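Local coordinates for PPC domain-containing protein (Pyrococcus horikoshii, PDB 2DT4) that is of unknown function but belongs to the PPC family conserved between plants and prokaryotes and assembles from three copies of its chain, at residues 8-13 against 118-123; 4-9 against 124-129; 47-52 against 64-69. All coordinates share one frame; numbering follows the deposited sequence.

Contact 1. Residues 8-13 against 118-123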
loop_
_atom_site.group_PDB
_atom_site.type_symbol
_atom_site.label_atom_id
_atom_site.label_comp_id
_atom_site.label_asym_id
_atom_site.label_seq_id
_atom_site.Cartn_x
_atom_site.Cartn_y
_atom_site.Cartn_z
ATOM N N LEU A 8 14.858 -6.829 10.035
ATOM C CA LEU A 8 13.981 -5.698 10.356
ATOM C C LEU A 8 14.709 -4.800 11.352
ATOM O O LEU A 8 15.051 -5.229 12.467
ATOM C CB LEU A 8 12.642 -6.184 10.930
ATOM C CG LEU A 8 11.759 -6.899 9.929
ATOM C CD1 LEU A 8 10.712 -7.788 10.674
ATOM C CD2 LEU A 8 11.056 -5.895 8.987
ATOM N N GLY A 9 14.975 -3.575 10.935
ATOM C CA GLY A 9 15.503 -2.561 11.815
ATOM C C GLY A 9 14.433 -1.790 12.531
ATOM O O GLY A 9 13.385 -2.338 12.889
ATOM N N ARG A 10 14.703 -0.508 12.733
ATOM C CA ARG A 10 13.821 0.377 13.467
ATOM C C ARG A 10 12.530 0.595 12.695
ATOM O O ARG A 10 12.523 0.596 11.459
ATOM C CB ARG A 10 14.528 1.700 13.782
ATOM C CG ARG A 10 15.686 1.519 14.758
ATOM C CD ARG A 10 16.604 2.696 14.828
ATOM N NE ARG A 10 17.393 2.838 13.615
ATOM C CZ ARG A 10 18.094 3.913 13.243
ATOM N NH1 ARG A 10 18.785 3.860 12.097
ATOM N NH2 ARG A 10 18.111 5.006 13.989
ATOM N N THR A 11 11.462 0.764 13.452
ATOM C CA THR A 11 10.097 0.904 12.933
ATOM C C THR A 11 9.501 2.247 13.405
ATOM O O THR A 11 9.653 2.626 14.565
ATOM C CB THR A 11 9.255 -0.258 13.460
ATOM O OG1 THR A 11 9.876 -1.510 13.116
ATOM C CG2 THR A 11 7.876 -0.248 12.825
ATOM N N TYR A 12 8.816 2.969 12.510
ATOM C CA TYR A 12 8.283 4.281 12.806
ATOM C C TYR A 12 6.884 4.526 12.238
ATOM O O TYR A 12 6.513 3.980 11.201
ATOM C CB TYR A 12 9.192 5.380 12.243
ATOM C CG TYR A 12 10.677 5.308 12.608
ATOM C CD1 TYR A 12 11.196 6.104 13.612
ATOM C CD2 TYR A 12 11.550 4.468 11.923
ATOM C CE1 TYR A 12 12.540 6.075 13.918
ATOM C CE2 TYR A 12 12.892 4.455 12.211
ATOM C CZ TYR A 12 13.375 5.248 13.215
ATOM O OH TYR A 12 14.738 5.251 13.483
ATOM N N LEU A 13 6.123 5.359 12.932
ATOM C CA LEU A 13 4.803 5.798 12.504
ATOM C C LEU A 13 4.659 7.219 13.005
ATOM O O LEU A 13 4.807 7.447 14.204
ATOM C CB LEU A 13 3.698 4.901 13.086
ATOM C CG LEU A 13 2.287 5.306 12.635
ATOM C CD1 LEU A 13 2.121 5.221 11.118
ATOM C CD2 LEU A 13 1.260 4.447 13.359
ATOM N N LEU A 118 7.254 3.784 8.349
ATOM C CA LEU A 118 8.589 3.575 7.807
ATOM C C LEU A 118 9.260 2.423 8.520
ATOM O O LEU A 118 9.313 2.408 9.754
ATOM C CB LEU A 118 9.410 4.843 7.929
ATOM C CG LEU A 118 10.748 4.786 7.223
ATOM C CD1 LEU A 118 11.155 6.179 6.795
ATOM C CD2 LEU A 118 11.867 4.172 8.079
ATOM N N GLN A 119 9.734 1.432 7.760
ATOM C CA GLN A 119 10.380 0.251 8.318
ATOM C C GLN A 119 11.785 0.170 7.753
ATOM O O GLN A 119 11.981 -0.116 6.558
ATOM C CB GLN A 119 9.583 -1.036 8.000
ATOM C CG GLN A 119 10.290 -2.327 8.410
ATOM C CD GLN A 119 10.501 -2.360 9.923
ATOM O OE1 GLN A 119 11.661 -2.333 10.409
ATOM N NE2 GLN A 119 9.420 -2.369 10.661
ATOM N N GLU A 120 12.757 0.347 8.643
ATOM C CA GLU A 120 14.151 0.244 8.254
ATOM C C GLU A 120 14.496 -1.212 8.005
ATOM O O GLU A 120 13.981 -2.083 8.697
ATOM C CB GLU A 120 15.037 0.785 9.393
ATOM C CG GLU A 120 16.517 0.641 9.166
ATOM C CD GLU A 120 17.343 1.093 10.337
ATOM O OE1 GLU A 120 18.431 1.658 10.070
ATOM O OE2 GLU A 120 16.926 0.877 11.501
ATOM N N LEU A 121 15.354 -1.453 7.015
ATOM C CA LEU A 121 15.880 -2.783 6.698
ATOM C C LEU A 121 17.401 -2.767 6.790
ATOM O O LEU A 121 18.033 -1.777 6.394
ATOM C CB LEU A 121 15.484 -3.144 5.276
ATOM C CG LEU A 121 13.980 -3.223 4.999
ATOM C CD1 LEU A 121 13.733 -3.622 3.555
ATOM C CD2 LEU A 121 13.203 -4.146 5.968
ATOM N N LYS A 122 17.971 -3.843 7.357
ATOM C CA LYS A 122 19.403 -3.946 7.615
ATOM C C LYS A 122 19.937 -5.160 6.873
ATOM O O LYS A 122 19.348 -6.230 6.875
ATOM C CB LYS A 122 19.688 -4.133 9.110
ATOM C CG LYS A 122 19.091 -3.110 10.067
ATOM C CD LYS A 122 19.831 -1.842 10.008
ATOM C CE LYS A 122 19.789 -1.129 11.356
ATOM N NZ LYS A 122 20.470 0.159 11.403
ATOM N N GLY A 123 21.068 -4.993 6.229
ATOM C CA GLY A 123 21.672 -6.105 5.526
ATOM C C GLY A 123 22.623 -5.658 4.457
ATOM O O GLY A 123 23.351 -4.673 4.582
#

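Contact 2. Residues 4-9 against 124-129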
loop_
_atom_site.group_PDB
_atom_site.type_symbol
_atom_site.label_atom_id
_atom_site.label_comp_id
_atom_site.label_asym_id
_atom_site.label_seq_id
_atom_site.Cartn_x
_atom_site.Cartn_y
_atom_site.Cartn_z
ATOM N N GLY A 4 18.508 -10.074 -1.676
ATOM C CA GLY A 4 17.283 -9.388 -1.387
ATOM C C GLY A 4 16.769 -9.576 0.022
ATOM O O GLY A 4 15.689 -9.074 0.316
ATOM N N MET A 5 17.515 -10.275 0.888
ATOM C CA MET A 5 17.030 -10.583 2.232
ATOM C C MET A 5 17.673 -9.626 3.254
ATOM O O MET A 5 18.897 -9.360 3.238
ATOM C CB MET A 5 17.269 -12.053 2.602
ATOM C CG MET A 5 16.820 -12.379 4.005
ATOM S SD MET A 5 17.054 -14.080 4.599
ATOM C CE MET A 5 16.313 -14.581 3.852
ATOM N N PHE A 6 16.823 -9.106 4.132
ATOM C CA PHE A 6 17.205 -8.120 5.133
ATOM C C PHE A 6 16.600 -8.458 6.486
ATOM O O PHE A 6 15.612 -9.190 6.586
ATOM C CB PHE A 6 16.708 -6.721 4.728
ATOM C CG PHE A 6 17.272 -6.249 3.448
ATOM C CD1 PHE A 6 18.495 -5.599 3.420
ATOM C CD2 PHE A 6 16.645 -6.537 2.249
ATOM C CE1 PHE A 6 19.042 -5.204 2.216
ATOM C CE2 PHE A 6 17.189 -6.148 1.051
ATOM C CZ PHE A 6 18.414 -5.487 1.038
ATOM N N SER A 7 17.190 -7.894 7.531
ATOM C CA SER A 7 16.605 -7.967 8.847
ATOM C C SER A 7 15.786 -6.713 9.107
ATOM O O SER A 7 15.996 -5.639 8.498
ATOM C CB SER A 7 17.666 -8.136 9.952
ATOM O OG SER A 7 18.556 -7.055 10.004
ATOM N N LEU A 8 14.858 -6.829 10.035
ATOM C CA LEU A 8 13.981 -5.698 10.356
ATOM C C LEU A 8 14.709 -4.800 11.352
ATOM O O LEU A 8 15.051 -5.229 12.467
ATOM C CB LEU A 8 12.642 -6.184 10.930
ATOM C CG LEU A 8 11.759 -6.899 9.929
ATOM C CD1 LEU A 8 10.712 -7.788 10.674
ATOM C CD2 LEU A 8 11.056 -5.895 8.987
ATOM N N GLY A 9 14.975 -3.575 10.935
ATOM C CA GLY A 9 15.503 -2.561 11.815
ATOM C C GLY A 9 14.433 -1.790 12.531
ATOM O O GLY A 9 13.385 -2.338 12.889
ATOM N N GLU A 124 22.611 -6.423 3.391
ATOM C CA GLU A 124 23.491 -6.222 2.276
ATOM C C GLU A 124 23.203 -4.914 1.582
ATOM O O GLU A 124 22.141 -4.313 1.754
ATOM C CB GLU A 124 23.308 -7.379 1.293
ATOM C CG GLU A 124 21.994 -7.306 0.507
ATOM C CD GLU A 124 21.661 -8.569 -0.247
ATOM O OE1 GLU A 124 21.037 -8.453 -1.332
ATOM O OE2 GLU A 124 21.976 -9.675 0.270
ATOM N N LYS A 125 24.154 -4.486 0.769
ATOM C CA LYS A 125 24.016 -3.269 0.025
ATOM C C LYS A 125 22.861 -3.400 -0.945
ATOM O O LYS A 125 22.624 -4.471 -1.543
ATOM C CB LYS A 125 25.304 -2.960 -0.714
ATOM C CG LYS A 125 26.368 -2.458 0.257
ATOM C CD LYS A 125 27.620 -2.027 -0.461
ATOM C CE LYS A 125 28.757 -1.839 0.519
ATOM N NZ LYS A 125 30.049 -2.070 -0.202
ATOM N N ILE A 126 22.193 -2.261 -1.121
ATOM C CA ILE A 126 21.065 -2.143 -2.038
ATOM C C ILE A 126 21.080 -0.680 -2.473
ATOM O O ILE A 126 20.584 0.203 -1.796
ATOM C CB ILE A 126 19.701 -2.632 -1.452
ATOM C CG1 ILE A 126 18.585 -2.567 -2.485
ATOM C CG2 ILE A 126 19.320 -1.897 -0.195
ATOM C CD1 ILE A 126 17.310 -3.231 -2.004
ATOM N N GLU A 127 21.826 -0.417 -3.531
ATOM C CA GLU A 127 22.097 0.961 -3.947
ATOM C C GLU A 127 21.587 1.301 -5.347
ATOM O O GLU A 127 21.705 0.463 -6.275
ATOM C CB GLU A 127 23.630 1.075 -3.909
ATOM C CG GLU A 127 24.191 2.449 -4.225
ATOM C CD GLU A 127 25.685 2.558 -3.937
ATOM O OE1 GLU A 127 26.316 1.582 -3.408
ATOM O OE2 GLU A 127 26.217 3.644 -4.261
ATOM N N ARG A 128 21.029 2.507 -5.500
ATOM C CA ARG A 128 20.571 2.973 -6.802
ATOM C C ARG A 128 21.748 3.503 -7.599
ATOM O O ARG A 128 22.453 4.408 -7.151
ATOM C CB ARG A 128 19.544 4.075 -6.687
ATOM C CG ARG A 128 18.223 3.660 -6.117
ATOM C CD ARG A 128 17.153 4.730 -6.196
ATOM N NE ARG A 128 15.908 4.219 -5.622
ATOM C CZ ARG A 128 15.080 3.373 -6.235
ATOM N NH1 ARG A 128 14.015 2.925 -5.574
ATOM N NH2 ARG A 128 15.277 2.961 -7.472
ATOM N N LYS A 129 21.976 2.910 -8.754
ATOM C CA LYS A 129 23.046 3.351 -9.647
ATOM C C LYS A 129 22.490 3.582 -11.020
ATOM O O LYS A 129 21.477 2.986 -11.408
ATOM C CB LYS A 129 24.184 2.336 -9.683
ATOM C CG LYS A 129 24.851 2.108 -8.337
ATOM C CD LYS A 129 25.988 1.119 -8.382
ATOM C CE LYS A 129 26.516 0.777 -7.001
ATOM N NZ LYS A 129 27.300 -0.500 -6.938
#

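Contact 3. Residues 47-52 against 64-69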
loop_
_atom_site.group_PDB
_atom_site.type_symbol
_atom_site.label_atom_id
_atom_site.label_comp_id
_atom_site.label_asym_id
_atom_site.label_seq_id
_atom_site.Cartn_x
_atom_site.Cartn_y
_atom_site.Cartn_z
ATOM N N LYS A 47 -0.988 19.042 -1.125
ATOM C CA LYS A 47 -1.383 20.228 -1.886
ATOM C C LYS A 47 -0.438 20.471 -3.045
ATOM O O LYS A 47 0.779 20.370 -2.898
ATOM C CB LYS A 47 -1.395 21.439 -0.954
ATOM C CG LYS A 47 -2.554 21.377 0.051
ATOM C CD LYS A 47 -2.747 22.622 0.906
ATOM C CE LYS A 47 -3.936 22.463 1.833
ATOM N NZ LYS A 47 -4.146 23.668 2.718
ATOM N N ASN A 48 -1.020 20.782 -4.211
ATOM C CA ASN A 48 -0.276 20.968 -5.442
ATOM C C ASN A 48 0.765 19.871 -5.720
ATOM O O ASN A 48 1.936 20.189 -6.017
ATOM C CB ASN A 48 0.372 22.339 -5.447
ATOM C CG ASN A 48 -0.580 23.433 -4.972
ATOM O OD1 ASN A 48 -1.669 23.619 -5.511
ATOM N ND2 ASN A 48 -0.166 24.162 -3.931
ATOM N N PRO A 49 0.366 18.595 -5.625
ATOM C CA PRO A 49 1.323 17.516 -5.889
ATOM C C PRO A 49 1.740 17.491 -7.355
ATOM O O PRO A 49 0.952 17.780 -8.245
ATOM C CB PRO A 49 0.568 16.255 -5.472
ATOM C CG PRO A 49 -0.869 16.594 -5.672
ATOM C CD PRO A 49 -0.961 18.038 -5.296
ATOM N N LYS A 50 2.997 17.156 -7.580
ATOM C CA LYS A 50 3.492 16.902 -8.930
ATOM C C LYS A 50 3.751 15.418 -9.057
ATOM O O LYS A 50 4.450 14.846 -8.210
ATOM C CB LYS A 50 4.768 17.678 -9.220
ATOM C CG LYS A 50 4.586 19.169 -9.098
ATOM C CD LYS A 50 5.792 19.928 -9.595
ATOM C CE LYS A 50 5.500 21.410 -9.627
ATOM N NZ LYS A 50 5.903 22.062 -8.385
ATOM N N ILE A 51 3.211 14.816 -10.125
ATOM C CA ILE A 51 3.405 13.388 -10.386
ATOM C C ILE A 51 4.165 13.221 -11.700
ATOM O O ILE A 51 4.186 14.120 -12.529
ATOM C CB ILE A 51 2.048 12.612 -10.385
ATOM C CG1 ILE A 51 1.073 13.230 -11.384
ATOM C CG2 ILE A 51 1.504 12.540 -8.965
ATOM C CD1 ILE A 51 -0.235 12.461 -11.570
ATOM N N GLY A 52 4.773 12.067 -11.854
ATOM C CA GLY A 52 5.565 11.734 -13.023
ATOM C C GLY A 52 5.193 10.423 -13.677
ATOM O O GLY A 52 4.869 9.446 -13.009
ATOM N N ILE A 64 3.491 16.077 -14.387
ATOM C CA ILE A 64 2.143 16.610 -14.405
ATOM C C ILE A 64 1.884 17.356 -13.084
ATOM O O ILE A 64 1.818 16.726 -12.016
ATOM C CB ILE A 64 1.127 15.465 -14.587
ATOM C CG1 ILE A 64 1.488 14.675 -15.856
ATOM C CG2 ILE A 64 -0.276 16.012 -14.592
ATOM C CD1 ILE A 64 0.725 13.361 -16.001
ATOM N N PRO A 65 1.813 18.681 -13.129
ATOM C CA PRO A 65 1.590 19.469 -11.905
ATOM C C PRO A 65 0.118 19.615 -11.568
ATOM O O PRO A 65 -0.623 20.273 -12.301
ATOM C CB PRO A 65 2.192 20.849 -12.234
ATOM C CG PRO A 65 2.107 20.949 -13.743
ATOM C CD PRO A 65 2.060 19.537 -14.314
ATOM N N LEU A 66 -0.328 19.009 -10.491
ATOM C CA LEU A 66 -1.709 19.141 -10.074
ATOM C C LEU A 66 -1.837 20.364 -9.184
ATOM O O LEU A 66 -0.834 20.865 -8.657
ATOM C CB LEU A 66 -2.178 17.855 -9.370
ATOM C CG LEU A 66 -2.046 16.592 -10.201
ATOM C CD1 LEU A 66 -2.282 15.284 -9.394
ATOM C CD2 LEU A 66 -2.984 16.612 -11.397
ATOM N N LYS A 67 -3.071 20.829 -9.003
ATOM C CA LYS A 67 -3.367 21.986 -8.187
ATOM C C LYS A 67 -4.425 21.714 -7.133
ATOM O O LYS A 67 -5.398 20.982 -7.355
ATOM C CB LYS A 67 -3.787 23.156 -9.066
ATOM C CG LYS A 67 -2.687 23.552 -10.066
ATOM C CD LYS A 67 -2.387 25.037 -10.096
ATOM C CE LYS A 67 -1.789 25.488 -11.441
ATOM N NZ LYS A 67 -2.845 25.820 -12.492
ATOM N N GLY A 68 -4.213 22.312 -5.970
ATOM C CA GLY A 68 -5.136 22.210 -4.863
ATOM C C GLY A 68 -4.912 20.953 -4.045
ATOM O O GLY A 68 -3.886 20.286 -4.161
ATOM N N SER A 69 -5.854 20.670 -3.165
ATOM C CA SER A 69 -5.765 19.548 -2.252
ATOM C C SER A 69 -6.234 18.258 -2.920
ATOM O O SER A 69 -7.279 18.212 -3.549
ATOM C CB SER A 69 -6.614 19.807 -1.011
ATOM O OG SER A 69 -6.057 20.895 -0.287
HETATM O O HOH W 1 1.781 21.123 -8.807
#

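Contact 1. Residues 8-13 against 118-123
The carboxylate of Glu120 is gripped by four N-H groups, two to each oxygen. OE2 accepts from the backbone N of Arg10 at 2.9 Å through its anti lone pair, and from Arg10 NE, also at 2.9 Å, on the syn side but out of the carboxylate plane. OE1 takes Arg10 NH1 at 3.0 Å and Lys122 NZ at 2.9 Å, which reach it from opposite faces of the carboxylate. Arg10 thus binds side-on, with NE and NH1 each meeting one oxygen, the guanidinium and carboxylate planes turned 47° apart. Arg10 NH2 continues to the carbonyl O of Glu33.

The strands are antiparallel, and a beta bulge shifts the pairing by one residue between Leu8 and Thr11. Beyond it, Tyr12 and Leu118 form a hydrogen-bonded pair, their side chains lying side by side with CD2 to CD2 at 3.9 Å. Tyr12 OH is bound by Glu33, while a strand of the second subunit pairs with Thr11 and Tyr12 and extends the sheet.

Arg10 NH1 and Lys122 NZ come within 4.1 Å of each other, a like-charge approach whose repulsion the shared carboxylate probably offsets, and the two cations in turn would favour its ionised form.

Contact 2. Residues 4-9 against 124-129
Phe6 and Glu124 meet near the N-terminal end of strand 5-16, where the chain leaving the antiparallel pair of strands 5-16 and 114-123 folds back and packs its loop at 124-126 on the edge of the Phe6 ring. CE1 lies 3.3 Å from the carbonyl O of Glu124, which sits near the ring plane. The next ring atom, CZ, meets Ile126, with CG2 and CD1 of that side chain each 3.9 Å away.

Glu124 passes the ring on its way to Gly4, two residues before Phe6. Its CG is 4.0 Å from Phe6 CE1, and CG stands between the backbone N and the carbonyl carbon (chi1 73°), with the chain extended beyond it. The carboxylate reaches the backbone at Gly4, which, at positive phi, offers its N-H to OE1 at 3.0 Å. The other oxygen, OE2, is bound by the hydroxyl of Thr3, whose OG1 also receives the N-H of Met5. An alanine in place of Glu124 would probably leave the Gly4 N-H and the Thr3 hydroxyl without this acceptor, and the segment before Phe6 less firmly fixed.

Further out, Leu121 of strand 114-123 packs against Phe6, and Thr37 and Trp138 touch Ile126. Leu13 of the third subunit packs on both Phe6 and Ile126, and a strand of that subunit pairs antiparallel with Met5 and Phe6, so the apolar half of the contact belongs to the subunit interface. In the polar half, the bond from Gly4 N is nearly straight, 164° at the hydrogen, and it meets Glu124 OE1 from above the carboxylate plane, 43° out of it.

Contact 3. Residues 47-52 against 64-69
Pro49 and Leu66 cross at about a right angle, the proline CG lying 4.1 Å from Leu66 CB. Leu66 also sends CD1 to Ile51 CD1, again at 4.1 Å, and those two side chains cross obliquely. Ile51 places CG1 between its backbone N and carbonyl carbon (chi1 55°), and from there CG1 approaches Ile64 CB to 3.9 Å. Apolar contacts thus link Pro49, Ile51, Ile64 and Leu66.

The backbones run antiparallel, at the open end of the hairpin of strands 49-55 and 60-65. Ile51 and Ile64 are a hydrogen-bonded pair, bonded in both directions, and Leu66 N donates to Pro49 O at 2.9 Å. Between Lys50 and Lys47 the register shifts by one residue, and here a side chain takes part in the pairing. Asn48 OD1 accepts the N-H of Gly68 at 2.9 Å in a nearly straight bond, 170° at the hydrogen, while the N-H of Asn48 returns to Gly68 O. Asn48, at positive phi, lies at the corner where the chain turns between sheets; Gly68 also has positive phi, which favours glycine. A water lies within reach of both Leu66 O and Asn48 O, the latter contact weak.

Lys47 and Ser69 form a non-hydrogen-bonded pair, with Lys47 CE 3.4 Å from Ser69 OG. The lysine chain, extended beyond CG, runs on to a salt bridge with Glu56 of the second subunit. Lys50, whose CG lies against Pro65 CA, directs its NZ to Glu108 of the neighbouring strand 106-111. That strand flanks 49-55 in the three-stranded antiparallel sheet completed by 60-65, while Leu94 of strand 85-95 packs on Pro49, Ile51 and Leu66, and Val92 on Ile51, joining this small sheet to the larger one.

Overall arrangement
Contacts 1 and 2 are neighbours, their centres 11 Å apart, and both start from strand 5-16: they share Leu8 and Gly9, and their second segments follow directly from 118-123 into 124-129. Contact 1 is strand pairing within the larger mixed sheet, while contact 2 packs the loop that follows strand 114-123 against the N-terminal end of strand 5-16. Contact 3 lies on the opposite side of the chain's centre, about 29 Å from contact 1 and 31 Å from contact 2 between centres. Along the chain it is nested inside the loops closed by both, in the three-stranded antiparallel sheet. All three contacts touch the third subunit, so distant parts of the fold take part in assembling the trimer.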